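PDB 5ZBT: lectin-like protein from Entamoeba histolytica HM-1:IMSS-A, which is of unknown function but, as the legume lectin-like domain of an ERGIC-53-like membrane protein, may bind D-mannose. Local coordinates for residues K93-E104 with Y119-E129; M69-F80 with I203-S211. One frame throughout, in Å; residues are numbered along the deposited sequence.

Interaction 1 of 2, residues K93-E104 with Y119-E129; sequences KCGGGMGVWLTE and YKGIGIFINFE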
# COMPACT_ATOMS: atom_id res chain seq x y z
N LYS A 93 0.55 0.32 21.17
CA LYS A 93 1.49 0.20 20.07
C LYS A 93 0.83 -0.56 18.93
O LYS A 93 0.18 -1.59 19.15
CB LYS A 93 2.76 -0.53 20.53
CG LYS A 93 3.91 -0.38 19.56
CD LYS A 93 4.70 -1.68 19.38
CE LYS A 93 5.87 -1.48 18.44
NZ LYS A 93 6.56 -0.17 18.71
N CYS A 94 0.98 -0.06 17.70
CA CYS A 94 0.40 -0.75 16.56
C CYS A 94 1.14 -2.05 16.29
O CYS A 94 2.37 -2.13 16.42
CB CYS A 94 0.46 0.12 15.30
SG CYS A 94 -0.09 1.81 15.56
N GLY A 95 0.39 -3.08 15.90
CA GLY A 95 0.95 -4.30 15.37
C GLY A 95 0.69 -4.39 13.87
O GLY A 95 0.02 -3.53 13.28
N GLY A 96 1.25 -5.44 13.26
CA GLY A 96 1.07 -5.73 11.85
C GLY A 96 1.65 -4.67 10.93
O GLY A 96 2.62 -3.98 11.25
N GLY A 97 1.05 -4.57 9.75
CA GLY A 97 1.47 -3.58 8.77
C GLY A 97 0.55 -3.58 7.57
O GLY A 97 -0.43 -4.32 7.51
N MET A 98 0.92 -2.77 6.59
CA MET A 98 0.14 -2.49 5.40
C MET A 98 1.01 -2.70 4.17
O MET A 98 2.20 -2.41 4.20
CB MET A 98 -0.33 -1.04 5.37
CG MET A 98 -1.76 -0.77 5.70
SD MET A 98 -1.97 1.02 5.45
CE MET A 98 -2.03 1.04 3.66
N GLY A 99 0.40 -3.14 3.08
CA GLY A 99 1.11 -3.26 1.82
C GLY A 99 0.36 -2.59 0.69
O GLY A 99 -0.87 -2.67 0.62
N VAL A 100 1.11 -1.94 -0.19
CA VAL A 100 0.60 -1.50 -1.48
C VAL A 100 1.34 -2.28 -2.55
O VAL A 100 2.57 -2.44 -2.49
CB VAL A 100 0.75 0.02 -1.67
CG1 VAL A 100 0.13 0.45 -3.03
CG2 VAL A 100 0.10 0.75 -0.52
N TRP A 101 0.61 -2.79 -3.52
CA TRP A 101 1.13 -3.84 -4.37
C TRP A 101 0.96 -3.46 -5.83
O TRP A 101 -0.09 -2.96 -6.22
CB TRP A 101 0.41 -5.17 -4.10
CG TRP A 101 0.52 -5.70 -2.68
CD1 TRP A 101 -0.20 -5.28 -1.57
CD2 TRP A 101 1.35 -6.78 -2.23
NE1 TRP A 101 0.16 -6.04 -0.47
CE2 TRP A 101 1.10 -6.96 -0.85
CE3 TRP A 101 2.29 -7.62 -2.87
CZ2 TRP A 101 1.76 -7.94 -0.10
CZ3 TRP A 101 2.94 -8.59 -2.12
CH2 TRP A 101 2.67 -8.74 -0.75
N LEU A 102 2.00 -3.70 -6.63
CA LEU A 102 1.94 -3.50 -8.08
C LEU A 102 2.38 -4.83 -8.69
O LEU A 102 3.58 -5.13 -8.73
CB LEU A 102 2.82 -2.34 -8.52
CG LEU A 102 2.40 -0.92 -8.04
CD1 LEU A 102 2.73 -0.66 -6.56
CD2 LEU A 102 3.02 0.18 -8.90
N THR A 103 1.41 -5.64 -9.12
CA THR A 103 1.70 -7.03 -9.46
C THR A 103 1.13 -7.42 -10.81
O THR A 103 0.17 -6.82 -11.31
CB THR A 103 1.17 -8.01 -8.39
OG1 THR A 103 -0.23 -7.76 -8.13
CG2 THR A 103 2.00 -7.88 -7.12
N GLU A 104 1.74 -8.47 -11.36
CA GLU A 104 1.32 -9.03 -12.64
C GLU A 104 -0.07 -9.66 -12.58
O GLU A 104 -0.80 -9.66 -13.58
CB GLU A 104 2.37 -10.06 -13.11
CG GLU A 104 2.01 -10.83 -14.37
CD GLU A 104 3.05 -11.88 -14.73
OE1 GLU A 104 3.86 -11.64 -15.66
OE2 GLU A 104 3.07 -12.95 -14.07
N TYR A 119 4.73 -13.91 -5.75
CA TYR A 119 4.07 -12.91 -6.60
C TYR A 119 5.09 -12.37 -7.59
O TYR A 119 6.30 -12.55 -7.41
CB TYR A 119 3.45 -11.76 -5.77
CG TYR A 119 4.46 -10.90 -5.03
CD1 TYR A 119 4.93 -11.28 -3.78
CD2 TYR A 119 4.93 -9.71 -5.58
CE1 TYR A 119 5.87 -10.49 -3.09
CE2 TYR A 119 5.85 -8.91 -4.90
CZ TYR A 119 6.33 -9.31 -3.66
OH TYR A 119 7.25 -8.52 -3.00
N LYS A 120 4.60 -11.72 -8.65
CA LYS A 120 5.49 -11.07 -9.60
C LYS A 120 5.18 -9.58 -9.62
O LYS A 120 4.11 -9.16 -10.05
CB LYS A 120 5.37 -11.69 -10.99
CG LYS A 120 6.50 -11.27 -11.94
CD LYS A 120 6.29 -11.83 -13.36
CE LYS A 120 7.13 -13.11 -13.58
NZ LYS A 120 6.38 -14.26 -14.22
N GLY A 121 6.11 -8.78 -9.13
CA GLY A 121 5.90 -7.35 -9.07
C GLY A 121 6.58 -6.77 -7.84
O GLY A 121 7.64 -7.25 -7.41
N ILE A 122 5.92 -5.77 -7.27
CA ILE A 122 6.50 -4.92 -6.23
C ILE A 122 5.52 -4.88 -5.07
O ILE A 122 4.31 -4.69 -5.28
CB ILE A 122 6.80 -3.50 -6.76
CG1 ILE A 122 8.05 -3.51 -7.63
CG2 ILE A 122 6.97 -2.49 -5.64
CD1 ILE A 122 7.98 -2.54 -8.79
N GLY A 123 6.02 -5.11 -3.87
CA GLY A 123 5.29 -4.85 -2.64
C GLY A 123 5.96 -3.71 -1.89
O GLY A 123 7.19 -3.72 -1.70
N ILE A 124 5.16 -2.72 -1.51
CA ILE A 124 5.60 -1.60 -0.68
C ILE A 124 4.91 -1.76 0.67
O ILE A 124 3.68 -1.76 0.76
CB ILE A 124 5.25 -0.24 -1.32
CG1 ILE A 124 5.77 -0.21 -2.76
CG2 ILE A 124 5.82 0.91 -0.54
CD1 ILE A 124 4.88 0.54 -3.69
N PHE A 125 5.71 -1.91 1.73
CA PHE A 125 5.21 -2.30 3.04
C PHE A 125 5.54 -1.24 4.08
O PHE A 125 6.65 -0.69 4.09
CB PHE A 125 5.79 -3.66 3.49
CG PHE A 125 5.69 -4.74 2.44
CD1 PHE A 125 4.48 -5.01 1.81
CD2 PHE A 125 6.80 -5.48 2.09
CE1 PHE A 125 4.39 -6.02 0.85
CE2 PHE A 125 6.72 -6.48 1.12
CZ PHE A 125 5.50 -6.75 0.50
N ILE A 126 4.57 -0.95 4.94
CA ILE A 126 4.77 -0.17 6.15
C ILE A 126 4.60 -1.14 7.31
O ILE A 126 3.51 -1.70 7.50
CB ILE A 126 3.79 1.00 6.27
CG1 ILE A 126 3.79 1.86 5.00
CG2 ILE A 126 4.12 1.84 7.51
CD1 ILE A 126 2.79 3.04 5.05
N ASN A 127 5.65 -1.35 8.09
CA ASN A 127 5.63 -2.37 9.14
C ASN A 127 5.79 -1.72 10.51
O ASN A 127 6.75 -0.97 10.73
CB ASN A 127 6.73 -3.39 8.91
CG ASN A 127 6.80 -4.39 10.04
OD1 ASN A 127 5.92 -5.23 10.17
ND2 ASN A 127 7.81 -4.27 10.89
N PHE A 128 4.84 -2.01 11.41
CA PHE A 128 4.90 -1.61 12.82
C PHE A 128 5.27 -2.76 13.76
O PHE A 128 5.75 -2.50 14.87
CB PHE A 128 3.56 -1.03 13.30
CG PHE A 128 3.14 0.23 12.61
CD1 PHE A 128 2.48 0.19 11.38
CD2 PHE A 128 3.39 1.47 13.19
CE1 PHE A 128 2.08 1.36 10.74
CE2 PHE A 128 2.99 2.65 12.57
CZ PHE A 128 2.35 2.60 11.34
N GLU A 129 5.06 -4.01 13.33
CA GLU A 129 5.28 -5.18 14.18
C GLU A 129 6.76 -5.34 14.51
O GLU A 129 7.60 -5.42 13.60
CB GLU A 129 4.75 -6.42 13.47
CG GLU A 129 4.75 -7.70 14.31
CD GLU A 129 3.46 -7.91 15.08
OE1 GLU A 129 3.29 -9.00 15.66
OE2 GLU A 129 2.61 -7.00 15.11
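With CG set opposite the carbonyl carbon in both Trp-101 (chi1 -60°) and Phe-125 (chi1 -49°), the two rings lean toward each other across the strand pair, and an edge of Phe-125 meets a face of Trp-101, Phe-125 CE1 lying 3.4 Å from Trp-101 CZ2. The indole in turn drives its edge into the centre of the Tyr-119 ring, Trp-101 CZ3 lying 3.6 Å from Tyr-119 CE1, planes at 83°. Two T-shaped contacts thus link three aromatics, and Gly-99 and Gly-123 suit their places because the rings lie close against their CA atoms. On the other face Leu-102 CD1 packs 3.8 Å from Ile-124 CD1, branched side chains suiting the buried interior.

At the far end Glu-129 OE2 accepts a nearly straight bond from Gly-96 N (2.8 Å), reached on the anti side of the carboxylate and out of its plane, while Gly-96 O takes both Phe-128 N and Glu-129 N. Cys-94 SG, disulfide-bonded to Cys-90, sits over the Phe-128 ring, 4.6 Å from its centroid.

Antiparallel strands 97-103 and 122-127 lie mid-sheet: strand 207-213 flanks the first, where Ser-211 OG bonds Trp-101 NE1, strand 135-142 flanks the second, and Met-98, Val-100 and Ile-126 pack on strand 80-90 of the opposing sheet.

Interaction 2 of 2, residues M69-F80 with I203-S211; sequences MNGKYKVDLPSF and IPPFYLGIS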
# COMPACT_ATOMS: atom_id res chain seq x y z
N MET A 69 -7.43 -5.85 -0.89
CA MET A 69 -8.28 -5.07 -1.78
C MET A 69 -7.58 -5.09 -3.13
O MET A 69 -6.47 -4.56 -3.26
CB MET A 69 -8.43 -3.65 -1.23
CG MET A 69 -9.65 -2.89 -1.64
SD MET A 69 -9.58 -1.33 -0.76
CE MET A 69 -10.54 -0.31 -1.85
N ASN A 70 -8.20 -5.72 -4.13
CA ASN A 70 -7.59 -6.01 -5.43
C ASN A 70 -8.20 -5.12 -6.51
O ASN A 70 -9.41 -5.18 -6.75
CB ASN A 70 -7.80 -7.47 -5.83
CG ASN A 70 -6.80 -8.37 -5.21
OD1 ASN A 70 -5.71 -7.94 -4.82
ND2 ASN A 70 -7.16 -9.65 -5.09
N GLY A 71 -7.35 -4.35 -7.19
CA GLY A 71 -7.78 -3.63 -8.37
C GLY A 71 -8.37 -4.58 -9.40
O GLY A 71 -7.81 -5.64 -9.66
N LYS A 72 -9.53 -4.24 -9.96
CA LYS A 72 -10.12 -5.12 -10.96
C LYS A 72 -9.40 -5.03 -12.30
O LYS A 72 -9.28 -6.04 -13.00
CB LYS A 72 -11.60 -4.79 -11.13
CG LYS A 72 -12.44 -5.10 -9.91
CD LYS A 72 -13.86 -5.39 -10.29
CE LYS A 72 -14.81 -4.41 -9.65
NZ LYS A 72 -15.58 -5.09 -8.59
N TYR A 73 -8.90 -3.84 -12.66
CA TYR A 73 -8.42 -3.56 -14.01
C TYR A 73 -6.91 -3.33 -14.01
O TYR A 73 -6.41 -2.44 -13.31
CB TYR A 73 -9.19 -2.37 -14.59
CG TYR A 73 -10.68 -2.64 -14.53
CD1 TYR A 73 -11.22 -3.72 -15.23
CD2 TYR A 73 -11.53 -1.88 -13.73
CE1 TYR A 73 -12.58 -4.02 -15.16
CE2 TYR A 73 -12.89 -2.18 -13.66
CZ TYR A 73 -13.41 -3.25 -14.38
OH TYR A 73 -14.76 -3.58 -14.34
N LYS A 74 -6.20 -4.14 -14.79
CA LYS A 74 -4.77 -3.97 -14.97
C LYS A 74 -4.49 -2.69 -15.75
O LYS A 74 -5.11 -2.43 -16.79
CB LYS A 74 -4.20 -5.18 -15.70
CG LYS A 74 -2.74 -5.07 -16.05
CD LYS A 74 -2.22 -6.38 -16.67
CE LYS A 74 -1.20 -7.03 -15.75
NZ LYS A 74 -1.03 -8.49 -16.03
N VAL A 75 -3.53 -1.88 -15.26
CA VAL A 75 -3.25 -0.57 -15.83
C VAL A 75 -1.89 -0.56 -16.52
O VAL A 75 -0.95 -1.26 -16.11
CB VAL A 75 -3.32 0.55 -14.77
CG1 VAL A 75 -4.74 0.72 -14.28
CG2 VAL A 75 -2.37 0.28 -13.60
N ASP A 76 -1.79 0.24 -17.57
CA ASP A 76 -0.54 0.49 -18.30
C ASP A 76 -0.25 1.98 -18.19
O ASP A 76 -0.74 2.76 -19.01
CB ASP A 76 -0.67 0.05 -19.76
CG ASP A 76 0.66 -0.01 -20.49
OD1 ASP A 76 1.67 0.47 -19.93
OD2 ASP A 76 0.71 -0.57 -21.60
N LEU A 77 0.54 2.37 -17.19
CA LEU A 77 0.51 3.80 -16.91
C LEU A 77 1.74 4.51 -17.46
O LEU A 77 2.81 3.91 -17.57
CB LEU A 77 0.44 4.05 -15.39
CG LEU A 77 -0.83 3.58 -14.69
CD1 LEU A 77 -0.74 3.95 -13.24
CD2 LEU A 77 -2.05 4.21 -15.34
N PRO A 78 1.60 5.79 -17.80
CA PRO A 78 2.80 6.63 -17.98
C PRO A 78 3.38 6.97 -16.62
O PRO A 78 2.91 6.44 -15.61
CB PRO A 78 2.24 7.87 -18.67
CG PRO A 78 0.87 7.99 -18.09
CD PRO A 78 0.36 6.58 -17.89
N SER A 79 4.37 7.85 -16.58
CA SER A 79 4.92 8.27 -15.30
C SER A 79 3.78 8.70 -14.39
O SER A 79 2.88 9.44 -14.81
CB SER A 79 5.93 9.40 -15.48
OG SER A 79 7.02 8.91 -16.23
N PHE A 80 3.79 8.20 -13.17
CA PHE A 80 2.64 8.38 -12.31
C PHE A 80 3.09 8.64 -10.89
O PHE A 80 4.24 8.39 -10.51
CB PHE A 80 1.70 7.16 -12.34
CG PHE A 80 2.33 5.90 -11.85
CD1 PHE A 80 2.30 5.57 -10.50
CD2 PHE A 80 2.95 5.02 -12.74
CE1 PHE A 80 2.88 4.41 -10.03
CE2 PHE A 80 3.51 3.85 -12.30
CZ PHE A 80 3.48 3.53 -10.93
N ILE A 203 8.52 -1.53 -14.19
CA ILE A 203 7.15 -1.79 -13.75
C ILE A 203 6.30 -2.09 -14.97
O ILE A 203 5.84 -1.17 -15.66
CB ILE A 203 6.56 -0.62 -12.94
CG1 ILE A 203 7.47 -0.29 -11.76
CG2 ILE A 203 5.17 -0.97 -12.46
CD1 ILE A 203 6.98 0.84 -10.91
N PRO A 204 6.05 -3.36 -15.28
CA PRO A 204 5.13 -3.71 -16.37
C PRO A 204 3.70 -3.36 -15.99
O PRO A 204 3.44 -2.98 -14.84
CB PRO A 204 5.32 -5.23 -16.51
CG PRO A 204 6.51 -5.58 -15.68
CD PRO A 204 6.58 -4.55 -14.60
N PRO A 205 2.75 -3.47 -16.91
CA PRO A 205 1.33 -3.29 -16.53
C PRO A 205 0.98 -4.07 -15.26
O PRO A 205 1.47 -5.18 -15.03
CB PRO A 205 0.57 -3.83 -17.75
CG PRO A 205 1.51 -3.61 -18.91
CD PRO A 205 2.92 -3.71 -18.37
N PHE A 206 0.15 -3.47 -14.40
CA PHE A 206 -0.06 -4.06 -13.08
C PHE A 206 -1.49 -3.87 -12.59
O PHE A 206 -2.22 -2.97 -13.01
CB PHE A 206 0.92 -3.46 -12.05
CG PHE A 206 0.76 -1.97 -11.83
CD1 PHE A 206 1.53 -1.05 -12.55
CD2 PHE A 206 -0.15 -1.48 -10.91
CE1 PHE A 206 1.39 0.32 -12.35
CE2 PHE A 206 -0.29 -0.11 -10.70
CZ PHE A 206 0.48 0.79 -11.42
N TYR A 207 -1.87 -4.73 -11.65
CA TYR A 207 -3.01 -4.49 -10.79
C TYR A 207 -2.54 -3.82 -9.50
O TYR A 207 -1.53 -4.22 -8.91
CB TYR A 207 -3.71 -5.79 -10.43
CG TYR A 207 -4.27 -6.61 -11.57
CD1 TYR A 207 -5.59 -6.43 -11.99
CD2 TYR A 207 -3.52 -7.61 -12.17
CE1 TYR A 207 -6.13 -7.19 -13.01
CE2 TYR A 207 -4.04 -8.38 -13.19
CZ TYR A 207 -5.35 -8.17 -13.60
OH TYR A 207 -5.88 -8.93 -14.61
N LEU A 208 -3.29 -2.82 -9.05
CA LEU A 208 -2.97 -2.13 -7.81
C LEU A 208 -3.71 -2.82 -6.66
O LEU A 208 -4.94 -2.95 -6.69
CB LEU A 208 -3.36 -0.66 -7.89
CG LEU A 208 -2.99 0.12 -6.63
CD1 LEU A 208 -1.46 0.14 -6.45
CD2 LEU A 208 -3.53 1.52 -6.69
N GLY A 209 -2.97 -3.26 -5.65
CA GLY A 209 -3.55 -3.88 -4.48
C GLY A 209 -3.22 -3.13 -3.21
O GLY A 209 -2.20 -2.43 -3.12
N ILE A 210 -4.10 -3.25 -2.22
CA ILE A 210 -3.85 -2.78 -0.87
C ILE A 210 -4.16 -3.93 0.08
O ILE A 210 -5.13 -4.67 -0.14
CB ILE A 210 -4.69 -1.53 -0.53
CG1 ILE A 210 -4.41 -0.40 -1.52
CG2 ILE A 210 -4.42 -1.03 0.92
CD1 ILE A 210 -5.40 0.73 -1.45
N SER A 211 -3.33 -4.09 1.11
CA SER A 211 -3.51 -5.18 2.07
C SER A 211 -3.01 -4.73 3.43
O SER A 211 -2.28 -3.74 3.56
CB SER A 211 -2.75 -6.43 1.64
OG SER A 211 -1.36 -6.24 1.85
O HOH W 1 -5.78 -2.14 -10.44
O HOH W 2 1.94 -7.31 -16.67
O HOH W 3 3.64 -0.30 -17.97
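Met-69 N gives Ile-210 O a nearly straight bond of 2.7 Å, the shortest direct hydrogen bond between 69-80 and 203-211, and Ile-210 N returns one to Met-69 O. Further along, Val-75 N bonds Phe-206 O at 2.8 Å and Phe-206 N bonds Val-75 O, so a single antiparallel bridge joins Val-75 and Phe-206; Lys-74 CA adds a CA-H...O contact to Phe-206 O. Beside this bridge Val-75 CG2 rests over the face of the Phe-206 ring, 3.7 Å from its centroid; chi1 of 62° places that ring between its own backbone N and carbonyl carbon, folded back toward the valine. Leu-77 CD1 and Phe-80 CZ close in on the ring obliquely, and apolar side chains suit Val-75, Phe-80 and Phe-206, which are buried.

The regular pairing, at Met-69 and Ile-210, is that of strand 66-71 with strand 207-213 in a seven-stranded sheet of a legume-lectin beta-sandwich. Between the two pairings the register slips by two residues, and a water joins Tyr-73 O to Leu-208 N where direct bonding lapses.

Lys-74 lays CB over the centre of the Tyr-207 ring (3.9 Å to the centroid), a CH-pi contact made with its aliphatic part, while its ammonium goes on to Glu-104 O and makes a weak bond to a water held by Pro-205 O. Pro-205, whose ring leaves it no backbone N-H, packs Pro-205 CG 4.0 Å from Asp-76 CG; a third water bonds Asp-76 OD1 and, weakly, Ile-203 O.

Interactions 1 and 2 have centres 15 Å apart and belong to one seven-stranded antiparallel sheet of the lectin sandwich, in which the strands run 66-71, 207-213, 97-103, 122-127. The two pairs are therefore consecutive: strands 207-213 and 97-103 are neighbours, so the pairs meet along that shared border. Along the chain 93-104 and 119-129 fall inside the long loop that 69-80 and 203-211 close, so a local pairing is nested within one formed by residues distant in sequence. Packing ties them too, with Leu-208 CD1 3.4 Å from Trp-101 O. Together they account for four consecutive strands of the sheet, from a chain that returns late to its early strands.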